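PDB 2X7I: mevalonate kinase from Staphylococcus aureus, which probably catalyses the ATP-dependent phosphorylation of mevalonate to phosphomevalonate, an early step of the mevalonate route to isoprenoids. Local coordinates for residues R5-S11 / I39-A45; D173-I179 / S275-K281; A230-C236 / I263-L267. All coordinates share one frame; numbering follows the deposited sequence. Where two conformers were deposited one is given.

In the fold
Two strand pairings and one helix-on-strand contact tie this kinase together. From the N terminus, interaction 1 is completed first: strand 6-16 is joined by strand 29-45, which closes a short, helix-free excursion in the mixed sheet. Interaction 2 spans a much longer stretch, bringing residues 173-179 and 275-281 together as the two inner strands of the four-stranded antiparallel sheet. Within that span, interaction 3 closes a smaller loop, in which helix 226-243 meets edge strand 264-267. Interactions 2 and 3 touch, since 264-267 pairs with 276-280, whereas interaction 1 lies about 31 Å from interaction 2, centre to centre, across the molecule.

Interaction 1: residues R5-S11 / I39-A45; sequences RKGYGES and IKVLIEA
Segments 5-11 and 39-45 run antiparallel, their strand axes 4.8 Å apart at closest and 169° between their directions. Gly7, Gly9 and Ser11 form hydrogen-bonded pairs with Ile43, Val41 and Ile39, and each pair exchanges two backbone bonds; Ile43 N to Gly7 O, at 2.9 Å, is typical. A further bond from Ala45 N to Arg5 O carries the pairing past the strand end. Lys6, Tyr8 and Glu10 sit in non-hydrogen-bonded pairs, where CA-H groups approach carbonyls, as Glu10 CA does Ile39 O at 3.3 Å.

The two sheet faces differ sharply. One bears the side chains of Ser11, Ile39, Val41 and Ile43, with Gly7 and Gly9 paired to Ile43 and Val41, and is backed in part by helix 103-119: Ser11 rests on Val109 and Val41 on Ala110. Such a helix-backed mixed sheet belongs to the N-terminal half of the GHMP kinase fold, and strand 87-93 continues it beyond 39-45 through Lys40, Leu42 and Glu44. From the helix, Arg113 and Asp117 bond to Glu10 O and Tyr8 N.

On the other face, Tyr8 extends with CG opposite its backbone N (chi1 180°), which sends the ring toward residues 40-42 of the partner strand. Its CD2 comes 3.4 Å from Val41 O, while OH lies 3.2 Å from Lys40 CG. The hydroxyl is modelled donating to Glu10 OE2, at the ring edge and in its plane, but the separation is so short that its length is doubtful. Glu10 and Lys40 run side by side, Glu10 CG 3.7 Å from Lys40 CG, but their charged ends, Glu10 OE2 and Lys40 NZ, remain 4.9 Å apart and form no salt bridge. Lys6 and Glu44 likewise lie alongside each other, CD against CG at 3.9 Å, while Lys6 CG leans on Leu42 CD1.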
loop_
_atom_site.group_PDB
_atom_site.type_symbol
_atom_site.label_atom_id
_atom_site.label_comp_id
_atom_site.label_asym_id
_atom_site.label_seq_id
_atom_site.Cartn_x
_atom_site.Cartn_y
_atom_site.Cartn_z
ATOM N N ARG A 5 2.419 -29.055 9.614
ATOM C CA ARG A 5 3.785 -28.687 10.058
ATOM C C ARG A 5 4.370 -27.347 9.545
ATOM O O ARG A 5 5.113 -26.703 10.279
ATOM C CB ARG A 5 4.776 -29.812 9.731
ATOM C CG ARG A 5 4.887 -30.897 10.803
ATOM C CD ARG A 5 6.088 -31.820 10.558
ATOM N NE ARG A 5 6.128 -32.334 9.184
ATOM C CZ ARG A 5 7.164 -32.970 8.637
ATOM N NH1 ARG A 5 8.272 -33.214 9.334
ATOM N NH2 ARG A 5 7.090 -33.387 7.377
ATOM N N LYS A 6 4.096 -26.953 8.299
ATOM C CA LYS A 6 4.721 -25.740 7.736
ATOM C C LYS A 6 3.868 -25.008 6.693
ATOM O O LYS A 6 3.227 -25.631 5.846
ATOM C CB LYS A 6 6.106 -26.048 7.157
ATOM C CG LYS A 6 6.916 -24.787 6.784
ATOM C CD LYS A 6 8.436 -24.964 6.956
ATOM C CE LYS A 6 9.106 -25.555 5.720
ATOM N NZ LYS A 6 9.180 -24.559 4.601
ATOM N N GLY A 7 3.886 -23.677 6.761
ATOM C CA GLY A 7 3.025 -22.836 5.932
ATOM C C GLY A 7 3.622 -21.482 5.603
ATOM O O GLY A 7 4.160 -20.793 6.465
ATOM N N TYR A 8 3.502 -21.095 4.343
ATOM C CA TYR A 8 4.111 -19.877 3.843
ATOM C C TYR A 8 3.076 -19.018 3.114
ATOM O O TYR A 8 2.255 -19.542 2.365
ATOM C CB TYR A 8 5.254 -20.234 2.886
ATOM C CG TYR A 8 5.929 -19.019 2.320
ATOM C CD1 TYR A 8 5.705 -18.623 1.004
ATOM C CD2 TYR A 8 6.749 -18.229 3.117
ATOM C CE1 TYR A 8 6.308 -17.482 0.484
ATOM C CE2 TYR A 8 7.360 -17.092 2.614
ATOM C CZ TYR A 8 7.139 -16.724 1.292
ATOM O OH TYR A 8 7.737 -15.587 0.794
ATOM N N GLY A 9 3.120 -17.705 3.333
ATOM C CA GLY A 9 2.260 -16.779 2.594
ATOM C C GLY A 9 2.934 -15.465 2.248
ATOM O O GLY A 9 3.822 -15.001 2.958
ATOM N N GLU A 10 2.502 -14.864 1.147
ATOM C CA GLU A 10 3.020 -13.578 0.691
ATOM C C GLU A 10 1.890 -12.636 0.351
ATOM O O GLU A 10 0.788 -13.066 -0.007
ATOM C CB GLU A 10 3.851 -13.752 -0.574
ATOM C CG GLU A 10 5.327 -13.711 -0.356
ATOM C CD GLU A 10 6.088 -14.212 -1.562
ATOM O OE1 GLU A 10 5.679 -13.892 -2.692
ATOM O OE2 GLU A 10 7.083 -14.939 -1.385
ATOM N N SER A 11 2.199 -11.345 0.407
ATOM C CA SER A 11 1.256 -10.312 0.000
ATOM C C SER A 11 1.950 -9.066 -0.538
ATOM O O SER A 11 3.012 -8.671 -0.053
ATOM C CB SER A 11 0.378 -9.911 1.180
ATOM O OG SER A 11 -0.644 -9.032 0.745
ATOM N N ILE A 39 5.177 -8.417 1.870
ATOM C CA ILE A 39 5.163 -8.967 3.206
ATOM C C ILE A 39 5.141 -10.488 3.085
ATOM O O ILE A 39 4.298 -11.033 2.371
ATOM C CB ILE A 39 3.950 -8.467 3.997
ATOM C CG1 ILE A 39 4.051 -6.946 4.174
ATOM C CG2 ILE A 39 3.846 -9.184 5.330
ATOM C CD1 ILE A 39 3.535 -6.422 5.507
ATOM N N LYS A 40 6.077 -11.153 3.769
ATOM C CA LYS A 40 6.169 -12.610 3.793
ATOM C C LYS A 40 5.952 -13.123 5.220
ATOM O O LYS A 40 6.573 -12.623 6.159
ATOM C CB LYS A 40 7.555 -13.067 3.328
ATOM C CG LYS A 40 7.975 -12.587 1.940
ATOM C CD LYS A 40 9.416 -12.973 1.657
ATOM C CE LYS A 40 9.830 -12.617 0.236
ATOM N NZ LYS A 40 9.829 -11.139 -0.003
ATOM N N VAL A 41 5.095 -14.131 5.371
ATOM C CA VAL A 41 4.897 -14.795 6.658
ATOM C C VAL A 41 5.235 -16.284 6.548
ATOM O O VAL A 41 4.808 -16.960 5.612
ATOM C CB VAL A 41 3.442 -14.613 7.188
ATOM C CG1 VAL A 41 3.209 -15.457 8.453
ATOM C CG2 VAL A 41 3.149 -13.128 7.447
ATOM N N LEU A 42 6.013 -16.777 7.507
ATOM C CA LEU A 42 6.331 -18.198 7.621
ATOM C C LEU A 42 5.894 -18.699 9.000
ATOM O O LEU A 42 6.205 -18.081 10.013
ATOM C CB LEU A 42 7.831 -18.427 7.423
ATOM C CG LEU A 42 8.347 -19.852 7.646
ATOM C CD1 LEU A 42 7.750 -20.840 6.640
ATOM C CD2 LEU A 42 9.878 -19.884 7.590
ATOM N N ILE A 43 5.174 -19.820 9.019
ATOM C CA ILE A 43 4.736 -20.468 10.253
ATOM C C ILE A 43 5.321 -21.871 10.273
ATOM O O ILE A 43 5.003 -22.675 9.399
ATOM C CB ILE A 43 3.190 -20.571 10.334
ATOM C CG1 ILE A 43 2.541 -19.219 10.000
ATOM C CG2 ILE A 43 2.766 -21.080 11.713
ATOM C CD1 ILE A 43 1.035 -19.162 10.221
ATOM N N GLU A 44 6.168 -22.155 11.262
ATOM C CA GLU A 44 6.850 -23.446 11.380
ATOM C C GLU A 44 6.546 -24.166 12.687
ATOM O O GLU A 44 6.856 -23.650 13.759
ATOM C CB GLU A 44 8.365 -23.247 11.338
ATOM C CG GLU A 44 8.912 -22.695 10.038
ATOM C CD GLU A 44 10.407 -22.427 10.124
ATOM O OE1 GLU A 44 10.787 -21.372 10.702
ATOM O OE2 GLU A 44 11.188 -23.267 9.621
ATOM N N ALA A 45 5.979 -25.364 12.595
ATOM C CA ALA A 45 5.907 -26.263 13.742
ATOM C C ALA A 45 7.318 -26.729 14.086
ATOM O O ALA A 45 8.102 -27.050 13.198
ATOM C CB ALA A 45 5.018 -27.454 13.445
#

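Interaction 2: residues D173-I179 / S275-K281; sequences DGYMVVI and SMLLLAK
Strands 175-179 and 276-280 lie antiparallel at 155°, approach to 4.4 Å, and are joined by six backbone bonds through the pairs Tyr175-Ala280, Val177-Leu278 and Ile179-Met276. Tyr175 O receives Ala280 N from 35° outside its carbonyl plane, whereas the bonds of the next two pairs lie in plane.

On the face of Met176 and Val178, Met176 spans two residues of the partner strand. It is extended through chi1 (176°) and chi2, which carries SD along Leu277 to meet its CB at 4.0 Å; nearer the backbone, Met176 CB meets Leu279 CD2 at 3.9 Å. Val178 divides its branches: CG2 lies beside Leu277 CD2, and CG1 reaches Ser275 OG at 3.6 Å.

The reverse face holds Tyr175, Val177, Ile179, Met276, Leu278 and Ala280. Here Ile179 CB lies 3.9 Å from Met276 CB, and helix 283-295 packs over Val177 and Leu278 through Ile289. Tyr175 turns the edge of its ring to Lys281 O, 4.0 Å from CD1.

Where the strands part, a water donates to both Asp173 O and Lys281 O. Backbone bonds thus supply the polar cohesion and mostly aliphatic and thioether side chains pack on both faces, as suits two inner strands whose contact is buried, with one water bridging the backbones where the pairing ends.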
loop_
_atom_site.group_PDB
_atom_site.type_symbol
_atom_site.label_atom_id
_atom_site.label_comp_id
_atom_site.label_asym_id
_atom_site.label_seq_id
_atom_site.Cartn_x
_atom_site.Cartn_y
_atom_site.Cartn_z
ATOM N N ASP A 173 1.915 1.860 -19.813
ATOM C CA ASP A 173 3.273 1.838 -20.333
ATOM C C ASP A 173 4.103 2.932 -19.649
ATOM O O ASP A 173 4.308 4.024 -20.194
ATOM C CB ASP A 173 3.238 2.025 -21.858
ATOM C CG ASP A 173 4.612 1.958 -22.502
ATOM O OD1 ASP A 173 4.716 2.367 -23.683
ATOM O OD2 ASP A 173 5.579 1.501 -21.853
ATOM N N GLY A 174 4.581 2.628 -18.447
ATOM C CA GLY A 174 5.354 3.588 -17.679
ATOM C C GLY A 174 5.702 3.120 -16.283
ATOM O O GLY A 174 5.426 1.979 -15.902
ATOM N N TYR A 175 6.324 4.020 -15.525
ATOM C CA TYR A 175 6.837 3.714 -14.204
ATOM C C TYR A 175 6.416 4.786 -13.228
ATOM O O TYR A 175 6.189 5.944 -13.601
ATOM C CB TYR A 175 8.364 3.620 -14.238
ATOM C CG TYR A 175 8.870 2.414 -14.997
ATOM C CD1 TYR A 175 8.825 2.373 -16.394
ATOM C CD2 TYR A 175 9.367 1.304 -14.323
ATOM C CE1 TYR A 175 9.269 1.259 -17.095
ATOM C CE2 TYR A 175 9.821 0.195 -15.013
ATOM C CZ TYR A 175 9.773 0.176 -16.398
ATOM O OH TYR A 175 10.224 -0.928 -17.082
ATOM N N MET A 176 6.310 4.382 -11.970
ATOM C CA MET A 176 5.939 5.278 -10.894
ATOM C C MET A 176 6.963 5.104 -9.789
ATOM O O MET A 176 7.160 3.990 -9.292
ATOM C CB MET A 176 4.531 4.949 -10.391
ATOM C CG MET A 176 4.089 5.769 -9.186
ATOM S SD MET A 176 2.369 5.507 -8.738
ATOM C CE MET A 176 2.357 3.791 -8.217
ATOM N N VAL A 177 7.646 6.194 -9.438
ATOM C CA VAL A 177 8.526 6.209 -8.267
ATOM C C VAL A 177 7.697 6.571 -7.043
ATOM O O VAL A 177 7.011 7.586 -7.035
ATOM C CB VAL A 177 9.678 7.229 -8.411
ATOM C CG1 VAL A 177 10.537 7.248 -7.151
ATOM C CG2 VAL A 177 10.523 6.903 -9.625
ATOM N N VAL A 178 7.760 5.728 -6.023
ATOM C CA VAL A 178 7.048 5.938 -4.778
ATOM C C VAL A 178 8.061 6.395 -3.743
ATOM O O VAL A 178 9.044 5.711 -3.498
ATOM C CB VAL A 178 6.352 4.645 -4.331
ATOM C CG1 VAL A 178 5.683 4.818 -2.974
ATOM C CG2 VAL A 178 5.342 4.203 -5.388
ATOM N N ILE A 179 7.834 7.568 -3.163
ATOM C CA ILE A 179 8.751 8.147 -2.186
ATOM C C ILE A 179 8.094 8.277 -0.810
ATOM O O ILE A 179 6.985 8.772 -0.693
ATOM C CB ILE A 179 9.222 9.538 -2.631
ATOM C CG1 ILE A 179 9.990 9.449 -3.952
ATOM C CG2 ILE A 179 10.083 10.177 -1.544
ATOM C CD1 ILE A 179 10.058 10.760 -4.720
ATOM N N SER A 275 2.717 8.769 0.678
ATOM C CA SER A 275 3.738 8.630 -0.353
ATOM C C SER A 275 3.742 9.865 -1.241
ATOM O O SER A 275 2.737 10.592 -1.329
ATOM C CB SER A 275 3.477 7.388 -1.211
ATOM O OG SER A 275 3.513 6.210 -0.424
ATOM N N MET A 276 4.884 10.107 -1.876
ATOM C CA MET A 276 4.939 10.975 -3.050
ATOM C C MET A 276 5.034 10.024 -4.222
ATOM O O MET A 276 5.818 9.074 -4.179
ATOM C CB MET A 276 6.150 11.908 -3.018
ATOM C CG MET A 276 6.108 12.998 -4.086
ATOM S SD MET A 276 7.414 14.245 -3.937
ATOM C CE MET A 276 8.662 13.485 -4.937
ATOM N N LEU A 277 4.216 10.256 -5.242
ATOM C CA LEU A 277 4.196 9.427 -6.440
ATOM C C LEU A 277 4.698 10.249 -7.634
ATOM O O LEU A 277 4.123 11.294 -7.945
ATOM C CB LEU A 277 2.774 8.919 -6.708
ATOM C CG LEU A 277 1.998 8.355 -5.507
ATOM C CD1 LEU A 277 0.552 8.059 -5.863
ATOM C CD2 LEU A 277 2.671 7.114 -4.965
ATOM N N LEU A 278 5.765 9.786 -8.287
ATOM C CA LEU A 278 6.302 10.465 -9.475
ATOM C C LEU A 278 6.241 9.530 -10.677
ATOM O O LEU A 278 6.579 8.356 -10.566
ATOM C CB LEU A 278 7.757 10.915 -9.256
ATOM C CG LEU A 278 8.011 11.838 -8.055
ATOM C CD1 LEU A 278 9.511 12.049 -7.816
ATOM C CD2 LEU A 278 7.308 13.161 -8.248
ATOM N N LEU A 279 5.819 10.062 -11.821
ATOM C CA LEU A 279 5.648 9.268 -13.023
ATOM C C LEU A 279 6.830 9.465 -13.963
ATOM O O LEU A 279 7.234 10.590 -14.243
ATOM C CB LEU A 279 4.335 9.634 -13.722
ATOM C CG LEU A 279 3.034 9.329 -12.968
ATOM C CD1 LEU A 279 1.838 9.493 -13.895
ATOM C CD2 LEU A 279 3.037 7.922 -12.366
ATOM N N ALA A 280 7.389 8.350 -14.429
ATOM C CA ALA A 280 8.520 8.354 -15.353
ATOM C C ALA A 280 8.165 7.461 -16.521
ATOM O O ALA A 280 7.417 6.499 -16.358
ATOM C CB ALA A 280 9.763 7.845 -14.670
ATOM N N LYS A 281 8.703 7.786 -17.692
ATOM C CA LYS A 281 8.395 7.064 -18.920
ATOM C C LYS A 281 9.106 5.710 -19.008
ATOM O O LYS A 281 8.566 4.766 -19.592
ATOM C CB LYS A 281 8.766 7.911 -20.147
ATOM C CG LYS A 281 7.998 9.226 -20.245
ATOM C CD LYS A 281 8.429 10.050 -21.471
ATOM C CE LYS A 281 7.404 11.125 -21.832
ATOM N NZ LYS A 281 7.698 11.744 -23.174
HETATM O O HOH W 1 6.155 6.096 -21.383
#

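Interaction 3: residues A230-C236 / I263-L267; sequences ADIFNEC and IAGKL
Asn234 OD1 is approached by two donors: a water at 2.7 Å, which also donates to Gly265 O, and Gly265 N at 3.4 Å, a weak bond. The other end of the amide makes the firmer link, ND2 donating to Ile263 O over 3.1 Å on a nearly straight path (174°). That oxygen lies in the amide plane and is met on a lone pair. The two ends of the side chain bracket Ala264, and the straight ND2 bond, with the weaker one to OD1, probably holds the carboxamide's rotation.

Ala264 CB fits into the helix surface, 3.5 Å from Ala230 O and 3.8 Å from Phe233 CB, and Ala230 CB also meets Ile263 CD1.

Farther along, Lys266 lies across Phe233 at about a right angle. CD stands over the centre of the ring face, a CH-pi contact 3.8 Å from the centroid. With CG placed between backbone N and carbonyl carbon (chi1 74°), the chain starts over the ring, then bends at chi3 and chi4. CE thereby comes against Cys236 CB, while NZ donates to Leu267 O and to Leu17 O, which satisfy the buried ammonium.

Phe233 also packs on Leu277 and Leu279 of the adjoining strand. Segment 230-236 of helix 226-243 thus runs at 48° to strand 264-267 and packs on the sheet face that carries Leu277 and Leu279, by the outermost strand, the alpha/beta packing of the GHMP kinase C-terminal domain.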
loop_
_atom_site.group_PDB
_atom_site.type_symbol
_atom_site.label_atom_id
_atom_site.label_comp_id
_atom_site.label_asym_id
_atom_site.label_seq_id
_atom_site.Cartn_x
_atom_site.Cartn_y
_atom_site.Cartn_z
ATOM N N ALA A 230 -0.665 11.199 -16.277
ATOM C CA ALA A 230 0.291 12.254 -15.937
ATOM C C ALA A 230 -0.409 13.622 -15.795
ATOM O O ALA A 230 -0.220 14.333 -14.805
ATOM C CB ALA A 230 1.395 12.322 -16.995
ATOM N N ASP A 231 -1.229 13.970 -16.779
ATOM C CA ASP A 231 -2.058 15.169 -16.714
ATOM C C ASP A 231 -2.856 15.196 -15.402
ATOM O O ASP A 231 -2.772 16.153 -14.633
ATOM C CB ASP A 231 -2.984 15.214 -17.932
ATOM C CG ASP A 231 -3.983 16.355 -17.885
ATOM O OD1 ASP A 231 -3.862 17.261 -17.035
ATOM O OD2 ASP A 231 -4.906 16.345 -18.720
ATOM N N ILE A 232 -3.596 14.124 -15.142
ATOM C CA ILE A 232 -4.424 14.010 -13.937
ATOM C C ILE A 232 -3.611 14.153 -12.646
ATOM O O ILE A 232 -4.040 14.845 -11.730
ATOM C CB ILE A 232 -5.235 12.681 -13.944
ATOM C CG1 ILE A 232 -6.325 12.758 -15.022
ATOM C CG2 ILE A 232 -5.856 12.406 -12.591
ATOM C CD1 ILE A 232 -6.955 11.438 -15.354
ATOM N N PHE A 233 -2.444 13.518 -12.577
ATOM C CA PHE A 233 -1.557 13.678 -11.408
ATOM C C PHE A 233 -1.220 15.157 -11.190
ATOM O O PHE A 233 -1.314 15.659 -10.077
ATOM C CB PHE A 233 -0.253 12.896 -11.583
ATOM C CG PHE A 233 -0.279 11.486 -11.025
ATOM C CD1 PHE A 233 -1.425 10.698 -11.083
ATOM C CD2 PHE A 233 0.868 10.941 -10.470
ATOM C CE1 PHE A 233 -1.428 9.404 -10.576
ATOM C CE2 PHE A 233 0.871 9.651 -9.957
ATOM C CZ PHE A 233 -0.286 8.882 -10.018
ATOM N N ASN A 234 -0.829 15.846 -12.264
ATOM C CA ASN A 234 -0.388 17.240 -12.177
ATOM C C ASN A 234 -1.543 18.197 -11.861
ATOM O O ASN A 234 -1.356 19.200 -11.165
ATOM C CB ASN A 234 0.327 17.655 -13.467
ATOM C CG ASN A 234 1.683 16.966 -13.637
ATOM O OD1 ASN A 234 2.462 16.870 -12.685
ATOM N ND2 ASN A 234 1.979 16.518 -14.860
ATOM N N GLU A 235 -2.734 17.871 -12.359
ATOM C CA GLU A 235 -3.948 18.611 -12.007
ATOM C C GLU A 235 -4.312 18.442 -10.541
ATOM O O GLU A 235 -4.669 19.417 -9.880
ATOM C CB GLU A 235 -5.131 18.210 -12.903
ATOM C CG GLU A 235 -4.926 18.624 -14.349
ATOM C CD GLU A 235 -6.213 18.752 -15.150
ATOM O OE1 GLU A 235 -7.205 19.324 -14.629
ATOM O OE2 GLU A 235 -6.221 18.319 -16.323
ATOM N N CYS A 236 -4.216 17.213 -10.031
ATOM C CA CYS A 236 -4.477 16.919 -8.612
ATOM C C CYS A 236 -3.582 17.766 -7.722
ATOM O O CYS A 236 -4.037 18.386 -6.763
ATOM C CB CYS A 236 -4.197 15.447 -8.280
ATOM S SG CYS A 236 -5.342 14.229 -8.944
ATOM N N ILE A 263 7.701 13.237 -15.098
ATOM C CA ILE A 263 6.762 14.015 -15.911
ATOM C C ILE A 263 5.529 14.425 -15.139
ATOM O O ILE A 263 4.723 15.206 -15.635
ATOM C CB ILE A 263 6.315 13.259 -17.204
ATOM C CG1 ILE A 263 5.500 11.995 -16.884
ATOM C CG2 ILE A 263 7.525 12.908 -18.060
ATOM C CD1 ILE A 263 4.979 11.293 -18.123
ATOM N N ALA A 264 5.377 13.892 -13.932
ATOM C CA ALA A 264 4.226 14.202 -13.088
ATOM C C ALA A 264 4.518 13.860 -11.630
ATOM O O ALA A 264 5.403 13.056 -11.341
ATOM C CB ALA A 264 2.983 13.450 -13.579
ATOM N N GLY A 265 3.758 14.467 -10.726
ATOM C CA GLY A 265 3.916 14.254 -9.295
ATOM C C GLY A 265 2.661 14.602 -8.513
ATOM O O GLY A 265 1.928 15.532 -8.876
ATOM N N LYS A 266 2.399 13.833 -7.455
ATOM C CA LYS A 266 1.343 14.144 -6.486
ATOM C C LYS A 266 1.572 13.426 -5.169
ATOM O O LYS A 266 2.371 12.501 -5.078
ATOM C CB LYS A 266 -0.047 13.778 -7.024
ATOM C CG LYS A 266 -0.377 12.271 -7.057
ATOM C CD LYS A 266 -1.790 12.009 -7.565
ATOM C CE LYS A 266 -2.881 12.364 -6.542
ATOM N NZ LYS A 266 -2.921 11.438 -5.374
ATOM N N LEU A 267 0.863 13.869 -4.144
ATOM C CA LEU A 267 0.864 13.213 -2.847
ATOM C C LEU A 267 -0.327 12.272 -2.783
ATOM O O LEU A 267 -1.354 12.505 -3.420
ATOM C CB LEU A 267 0.756 14.254 -1.739
ATOM C CG LEU A 267 1.853 15.321 -1.688
ATOM C CD1 LEU A 267 1.566 16.330 -0.576
ATOM C CD2 LEU A 267 3.226 14.688 -1.500
HETATM O O HOH W 2 2.915 17.709 -10.173
#